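Local coordinates for CT398 (Chlamydia trachomatis, PDB 4ILO), which is of unknown function but builds a long coiled-coil hairpin joined to a C4-type zinc ribbon, a combination that hints at nucleic acid binding, at residues 78-83 against 98-103; 53-58 against 122-127; 8-13 against 172-177. One frame throughout, in Å; residues are numbered along the deposited sequence. Where two conformers were deposited one is given.

Contact 1 (78-83 against 98-103); sequences NKLENQ and QEMTAA
L80 on helix 2-86 and M100 on helix 90-171 form the closest backbone pair between 78-83 and 98-103, with their CA atoms 7.0 Å apart. The two short helical segments run antiparallel at 163°, and their axes approach to 10.1 Å. This is the geometry of an antiparallel coiled-coil hairpin, here near the turn that joins its two long arms. The inward residues follow the three-and-four spacing of such a coil: I77, L80 and Q84 on one helix, L96, M100 and A103 on the other.

L80 and M100 both direct CB toward the partner helix, and their side chains slide past each other in opposite directions. L80 CB touches M100 CG at 3.7 Å, while the CD1 branch reaches further and also lies near that same methylene. CD1 then meets the aliphatic part of E99, 3.7 Å from its CG. With CG anti to the backbone N (chi1 -170°) and a bend at chi2, E99 presents this methylene to the leucine. An acidic residue suits this margin because its hydrocarbon stem can pack while its carboxylate remains at an exposed surface.

M100 suits the interface for another reason: an unbranched, flexible thioether can lie along a neighbouring helix. Its chain runs extended through chi2 and turns at chi3 (-90°), which brings CE within 4.1 Å of L80 O. L96 and Q84 extend the packing of L80 and M100 respectively toward the turn. No hydrogen bond joins the two segments, so apolar and van der Waals contact carries the pairing. On the other flank E81 crosses M100 at a slant, its CG methylene lying 3.3 Å from the sulfur SD.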
# COMPACT_ATOMS: atom_id res chain seq x y z
N ASN A 78 20.72 -5.53 56.30
CA ASN A 78 21.16 -4.61 57.35
C ASN A 78 20.46 -4.89 58.67
O ASN A 78 21.10 -4.84 59.73
CB ASN A 78 20.93 -3.16 56.99
CG ASN A 78 21.93 -2.63 55.99
OD1 ASN A 78 23.12 -2.99 56.07
ND2 ASN A 78 21.48 -1.80 55.05
N LYS A 79 19.15 -5.11 58.64
CA LYS A 79 18.47 -5.46 59.88
C LYS A 79 19.07 -6.72 60.49
O LYS A 79 19.25 -6.80 61.70
CB LYS A 79 16.98 -5.65 59.67
N LEU A 80 19.38 -7.72 59.66
CA LEU A 80 19.88 -8.96 60.22
C LEU A 80 21.26 -8.77 60.85
O LEU A 80 21.60 -9.44 61.83
CB LEU A 80 19.94 -10.02 59.13
CG LEU A 80 18.62 -10.50 58.53
CD1 LEU A 80 18.89 -11.39 57.32
CD2 LEU A 80 17.72 -11.30 59.57
N GLU A 81 22.06 -7.88 60.28
CA GLU A 81 23.39 -7.63 60.83
C GLU A 81 23.29 -6.96 62.18
O GLU A 81 23.97 -7.34 63.13
CB GLU A 81 24.21 -6.79 59.85
CG GLU A 81 24.62 -7.64 58.71
CD GLU A 81 25.37 -6.92 57.65
OE1 GLU A 81 25.25 -5.68 57.59
OE2 GLU A 81 26.06 -7.62 56.86
N ASN A 82 22.41 -5.98 62.31
CA ASN A 82 22.20 -5.39 63.62
C ASN A 82 21.73 -6.44 64.63
O ASN A 82 22.20 -6.46 65.77
CB ASN A 82 21.23 -4.21 63.50
CG ASN A 82 21.77 -3.13 62.56
OD1 ASN A 82 22.99 -2.97 62.38
ND2 ASN A 82 20.86 -2.40 61.93
N GLN A 83 20.81 -7.34 64.22
CA GLN A 83 20.32 -8.37 65.15
C GLN A 83 21.47 -9.25 65.62
O GLN A 83 21.59 -9.57 66.81
CB GLN A 83 19.26 -9.24 64.50
CG GLN A 83 17.90 -8.61 64.38
CD GLN A 83 16.88 -9.46 63.60
OE1 GLN A 83 16.87 -10.68 63.69
NE2 GLN A 83 16.02 -8.79 62.84
N GLN A 98 23.47 -17.82 58.27
CA GLN A 98 22.94 -18.57 57.15
C GLN A 98 21.92 -17.72 56.40
O GLN A 98 21.91 -17.72 55.17
CB GLN A 98 22.32 -19.88 57.64
CG GLN A 98 23.38 -20.87 58.18
CD GLN A 98 22.86 -21.85 59.24
OE1 GLN A 98 21.64 -22.05 59.40
NE2 GLN A 98 23.79 -22.46 59.98
N GLU A 99 21.05 -17.01 57.14
CA GLU A 99 20.06 -16.17 56.49
C GLU A 99 20.73 -15.08 55.66
O GLU A 99 20.31 -14.79 54.54
CB GLU A 99 19.12 -15.57 57.52
CG GLU A 99 17.92 -14.88 56.87
CD GLU A 99 16.79 -15.83 56.42
OE1 GLU A 99 16.60 -16.95 56.99
OE2 GLU A 99 16.06 -15.42 55.49
N MET A 100 21.80 -14.47 56.17
CA MET A 100 22.44 -13.39 55.44
C MET A 100 23.12 -13.92 54.20
O MET A 100 23.09 -13.28 53.12
CB MET A 100 23.42 -12.64 56.35
CG MET A 100 22.71 -11.69 57.32
SD MET A 100 23.92 -10.84 58.35
CE MET A 100 24.12 -11.88 59.77
N THR A 101 23.68 -15.11 54.30
CA THR A 101 24.30 -15.73 53.14
C THR A 101 23.26 -15.96 52.06
O THR A 101 23.45 -15.53 50.91
CB THR A 101 25.03 -17.01 53.57
OG1 THR A 101 26.17 -16.61 54.34
CG2 THR A 101 25.51 -17.86 52.39
N ALA A 102 22.10 -16.48 52.47
CA ALA A 102 21.04 -16.79 51.51
C ALA A 102 20.47 -15.52 50.93
O ALA A 102 20.19 -15.44 49.74
CB ALA A 102 19.92 -17.57 52.21
N ALA A 103 20.26 -14.52 51.78
CA ALA A 103 19.70 -13.27 51.30
C ALA A 103 20.66 -12.61 50.33
O ALA A 103 20.22 -12.13 49.27
CB ALA A 103 19.38 -12.37 52.48

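Contact 2 (53-58 against 122-127); sequences EQEMEK and AGSEDL
A mixed contact of thioether packing and a polar margin joins M56 and E55 to S124 and E125, along the shaft of the antiparallel coiled-coil hairpin. The segments 53-58 and 122-127 belong to helix 2-86 and helix 90-171. Their axes come within 10.2 Å and their directions differ by 157°. M56 and S124 are level with each other across the interface.

M56 is the long partner and S124 the short one; a flexible thioether reaching to a small serine suits helices at this spacing. The bend at chi2 (-51°) sets SD against the serine methylene, 3.4 Å from S124 CB, and the turn at chi3 then carries the methyl CE to E125. There CE lies 3.7 Å from the backbone N of E125 and equally near its OE1. The two side chains cross at about a right angle. Both CB and OE1 of E125 border the methyl, and the rest of the carboxylate lies at a partly exposed edge. Q121 and L128 also touch M56, extending its packing along the opposite helix.

E55 approaches S124 from the other flank. Its CG is anti to the backbone N (chi1 161°), and an extended chain carries the carboxylate across to the serine, with OE2 3.1 Å from S124 OG. The other oxygen, OE1, has a long, weak ion pair with K52 NZ. The serine hydroxyl is also hydrogen-bonded to K120 O, one turn back on its own helix, and its one proton leaves the link to E55 unsettled. The buried OG probably gives that proton to K120 O, its strongest partner, which makes the packing of SD and CE the part of the contact that does not depend on it.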
# COMPACT_ATOMS: atom_id res chain seq x y z
N GLU A 53 8.53 1.05 21.42
CA GLU A 53 8.08 1.86 22.55
C GLU A 53 7.42 1.00 23.63
O GLU A 53 7.71 1.15 24.82
CB GLU A 53 7.17 2.98 22.04
CG GLU A 53 7.97 4.03 21.27
CD GLU A 53 7.11 5.22 20.79
OE1 GLU A 53 5.88 5.08 20.70
OE2 GLU A 53 7.68 6.31 20.52
N GLN A 54 6.58 0.04 23.23
CA GLN A 54 5.90 -0.78 24.24
C GLN A 54 6.89 -1.65 24.98
O GLN A 54 6.72 -1.93 26.17
CB GLN A 54 4.82 -1.64 23.60
CG GLN A 54 3.75 -0.80 22.89
CD GLN A 54 2.66 -1.65 22.26
OE1 GLN A 54 2.62 -2.87 22.47
NE2 GLN A 54 1.78 -1.00 21.46
N GLU A 55 7.90 -2.14 24.27
CA GLU A 55 8.96 -2.92 24.88
C GLU A 55 9.76 -2.07 25.86
O GLU A 55 10.11 -2.55 26.95
CB GLU A 55 9.81 -3.52 23.76
CG GLU A 55 11.18 -4.00 24.10
CD GLU A 55 11.89 -4.57 22.86
OE1 GLU A 55 11.19 -4.92 21.85
OE2 GLU A 55 13.14 -4.65 22.91
N MET A 56 10.01 -0.80 25.53
CA MET A 56 10.73 0.09 26.43
C MET A 56 9.91 0.36 27.66
O MET A 56 10.47 0.57 28.74
CB MET A 56 11.01 1.46 25.80
CG MET A 56 11.97 1.47 24.60
SD MET A 56 13.49 0.61 24.94
CE MET A 56 14.33 1.87 25.88
N GLU A 57 8.60 0.39 27.51
CA GLU A 57 7.74 0.63 28.66
C GLU A 57 7.82 -0.53 29.64
O GLU A 57 7.78 -0.32 30.85
CB GLU A 57 6.30 0.85 28.21
CG GLU A 57 5.46 1.67 29.20
CD GLU A 57 5.92 3.13 29.32
OE1 GLU A 57 7.15 3.39 29.29
OE2 GLU A 57 5.05 4.02 29.44
N LYS A 58 7.91 -1.77 29.13
CA LYS A 58 8.02 -2.93 29.99
C LYS A 58 9.36 -2.95 30.69
O LYS A 58 9.45 -3.37 31.85
CB LYS A 58 7.90 -4.21 29.17
N ALA A 122 19.31 -0.21 27.18
CA ALA A 122 20.28 0.65 26.49
C ALA A 122 20.33 0.34 24.99
O ALA A 122 20.32 1.25 24.16
CB ALA A 122 21.67 0.57 27.11
N GLY A 123 20.39 -0.94 24.63
CA GLY A 123 20.43 -1.31 23.23
C GLY A 123 19.12 -1.05 22.51
O GLY A 123 19.11 -0.65 21.35
N SER A 124 17.99 -1.26 23.20
CA SER A 124 16.69 -0.99 22.60
C SER A 124 16.44 0.50 22.41
O SER A 124 15.75 0.90 21.46
CB SER A 124 15.59 -1.61 23.44
OG SER A 124 15.73 -3.02 23.34
N GLU A 125 16.94 1.34 23.33
CA GLU A 125 16.91 2.78 23.13
C GLU A 125 17.71 3.17 21.87
O GLU A 125 17.26 4.00 21.06
CB GLU A 125 17.46 3.48 24.38
CG GLU A 125 17.60 5.00 24.28
CD GLU A 125 16.26 5.75 24.22
OE1 GLU A 125 15.22 5.20 24.64
OE2 GLU A 125 16.26 6.90 23.72
N ASP A 126 18.89 2.58 21.68
CA ASP A 126 19.61 2.88 20.45
C ASP A 126 18.81 2.46 19.23
O ASP A 126 18.89 3.10 18.17
CB ASP A 126 20.97 2.17 20.45
CG ASP A 126 21.99 2.83 21.39
OD1 ASP A 126 21.92 4.06 21.66
OD2 ASP A 126 22.89 2.09 21.84
N LEU A 127 18.07 1.37 19.34
CA LEU A 127 17.31 0.91 18.18
C LEU A 127 16.12 1.80 17.94
O LEU A 127 15.77 2.07 16.78
CB LEU A 127 16.77 -0.51 18.40
CG LEU A 127 17.65 -1.63 17.91
CD1 LEU A 127 17.15 -2.96 18.45
CD2 LEU A 127 17.61 -1.58 16.40

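Contact 3 (8-13 against 172-177); sequences LQSILA and ETTDPE
S10 and T174 meet where the base of the coiled-coil hairpin turns into a further helix. The segment 172-177 contains the short connection that follows helix 90-171 and the first two residues of helix 176-189, and it passes beside the first turns of helix 2-86. T173, the first residue to come near, lies at the margin: its carbonyl O is 4.4 Å from S10 OG, a proximity rather than a bond. Its own hydroxyl makes a weak hydrogen bond back to L170 O.

T174 carries the contact. Its CB points toward helix 2-86, and OG1 forms a hydrogen bond of 3.0 Å with S10 OG, in which either hydroxyl could be the donor. Each oxygen lies anti to its own backbone N, at chi1 -179° in S10 and -152° in T174, and each is thereby held out across the gap. The small serine allows the CA atoms of the pair to approach to 5.9 Å. I11 lies beside the pair, its CD1 4.3 Å from T174 OG1, and this buried side chain also packs on L178, F179, Y182 and V194. Threonine fits here because one branch can bond while its body remains apolar enough to lie against F179 and I14.

D175 then occupies the N-cap position of helix 176-189. P176 follows in the first turn, where its lack of an N-H costs no helical hydrogen bond. The cap itself reaches past P176 and E177: D175 OD2 accepts a hydrogen bond from the backbone N of L178.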
# COMPACT_ATOMS: atom_id res chain seq x y z
N LEU A 8 -20.60 6.29 -38.41
CA LEU A 8 -19.24 5.82 -38.18
C LEU A 8 -18.37 6.96 -37.70
O LEU A 8 -17.75 6.86 -36.64
CB LEU A 8 -18.66 5.16 -39.43
CG LEU A 8 -19.18 3.75 -39.76
CD1 LEU A 8 -18.63 3.28 -41.10
CD2 LEU A 8 -18.86 2.72 -38.67
N GLN A 9 -18.35 8.07 -38.44
CA GLN A 9 -17.56 9.22 -38.03
C GLN A 9 -17.85 9.59 -36.58
O GLN A 9 -16.94 9.94 -35.81
CB GLN A 9 -17.85 10.39 -38.98
CG GLN A 9 -16.76 11.48 -39.00
CD GLN A 9 -17.03 12.59 -40.05
OE1 GLN A 9 -17.93 12.48 -40.90
NE2 GLN A 9 -16.24 13.67 -39.99
N SER A 10 -19.12 9.47 -36.17
CA SER A 10 -19.50 9.87 -34.82
C SER A 10 -18.99 8.90 -33.75
O SER A 10 -18.48 9.33 -32.72
CB SER A 10 -21.01 10.01 -34.72
OG SER A 10 -21.39 10.42 -33.42
N ILE A 11 -19.17 7.59 -33.96
CA ILE A 11 -18.66 6.59 -33.03
C ILE A 11 -17.14 6.58 -33.04
O ILE A 11 -16.51 6.33 -32.01
CB ILE A 11 -19.21 5.20 -33.37
CG1 ILE A 11 -19.22 4.31 -32.13
CG2 ILE A 11 -18.36 4.55 -34.46
CD1 ILE A 11 -20.13 4.76 -31.03
N LEU A 12 -16.52 6.83 -34.19
CA LEU A 12 -15.07 6.92 -34.20
C LEU A 12 -14.59 8.01 -33.26
O LEU A 12 -13.62 7.80 -32.50
CB LEU A 12 -14.55 7.10 -35.64
CG LEU A 12 -14.58 5.76 -36.41
CD1 LEU A 12 -14.32 5.92 -37.90
CD2 LEU A 12 -13.55 4.75 -35.82
N ALA A 13 -15.27 9.15 -33.23
CA ALA A 13 -14.81 10.25 -32.38
C ALA A 13 -15.10 9.97 -30.91
O ALA A 13 -14.31 10.37 -30.04
CB ALA A 13 -15.47 11.57 -32.80
N GLU A 172 -25.26 12.28 -27.86
CA GLU A 172 -26.60 12.77 -28.17
C GLU A 172 -26.93 12.57 -29.65
O GLU A 172 -27.98 12.02 -29.98
CB GLU A 172 -26.77 14.22 -27.69
CG GLU A 172 -26.64 14.29 -26.14
CD GLU A 172 -26.83 15.66 -25.49
OE1 GLU A 172 -26.99 16.68 -26.20
OE2 GLU A 172 -26.80 15.71 -24.23
N THR A 173 -26.00 12.93 -30.55
CA THR A 173 -26.22 12.86 -32.00
C THR A 173 -25.71 11.55 -32.65
O THR A 173 -25.58 11.50 -33.88
CB THR A 173 -25.56 14.07 -32.69
OG1 THR A 173 -24.30 14.35 -32.08
CG2 THR A 173 -26.45 15.31 -32.60
N THR A 174 -25.43 10.51 -31.85
CA THR A 174 -24.84 9.27 -32.34
C THR A 174 -25.91 8.19 -32.47
O THR A 174 -26.85 8.12 -31.65
CB THR A 174 -23.70 8.81 -31.39
OG1 THR A 174 -22.72 8.04 -32.11
CG2 THR A 174 -24.25 7.97 -30.21
N ASP A 175 -25.78 7.33 -33.50
CA ASP A 175 -26.77 6.28 -33.74
C ASP A 175 -26.85 5.34 -32.54
O ASP A 175 -25.82 4.75 -32.16
CB ASP A 175 -26.49 5.43 -34.97
CG ASP A 175 -27.54 4.30 -35.13
OD1 ASP A 175 -28.77 4.59 -35.01
OD2 ASP A 175 -27.16 3.13 -35.33
N PRO A 176 -28.02 5.15 -31.93
CA PRO A 176 -28.06 4.42 -30.65
C PRO A 176 -27.93 2.91 -30.78
O PRO A 176 -27.55 2.25 -29.80
CB PRO A 176 -29.41 4.84 -30.03
CG PRO A 176 -30.21 5.29 -31.14
CD PRO A 176 -29.30 5.83 -32.21
N GLU A 177 -28.21 2.34 -31.95
CA GLU A 177 -28.02 0.91 -32.15
C GLU A 177 -26.54 0.57 -32.27
O GLU A 177 -26.05 -0.42 -31.70
CB GLU A 177 -28.78 0.50 -33.42
CG GLU A 177 -30.24 0.85 -33.35
CD GLU A 177 -30.96 0.03 -32.30
OE1 GLU A 177 -30.48 -1.08 -32.00
OE2 GLU A 177 -32.00 0.49 -31.79

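Contacts 1 and 2 pair the same two long helices, 2-86 and 90-171, at points whose centres lie about 36 Å apart. Contact 1 is nearer the turn and contact 2 further down the shaft. Contact 3 again uses helix 2-86, but on the other side of the chain's centre, its centre about 68 Å from that of contact 2 and about 103 Å from that of contact 1. There the partner is the link into helix 176-189. Helix 2-86 thus runs through all three. The zinc ribbon, whose ion is held by C202, C205, C226 and C229, belongs to the contact 3 end, where L8 and L12 touch V194 and Y234.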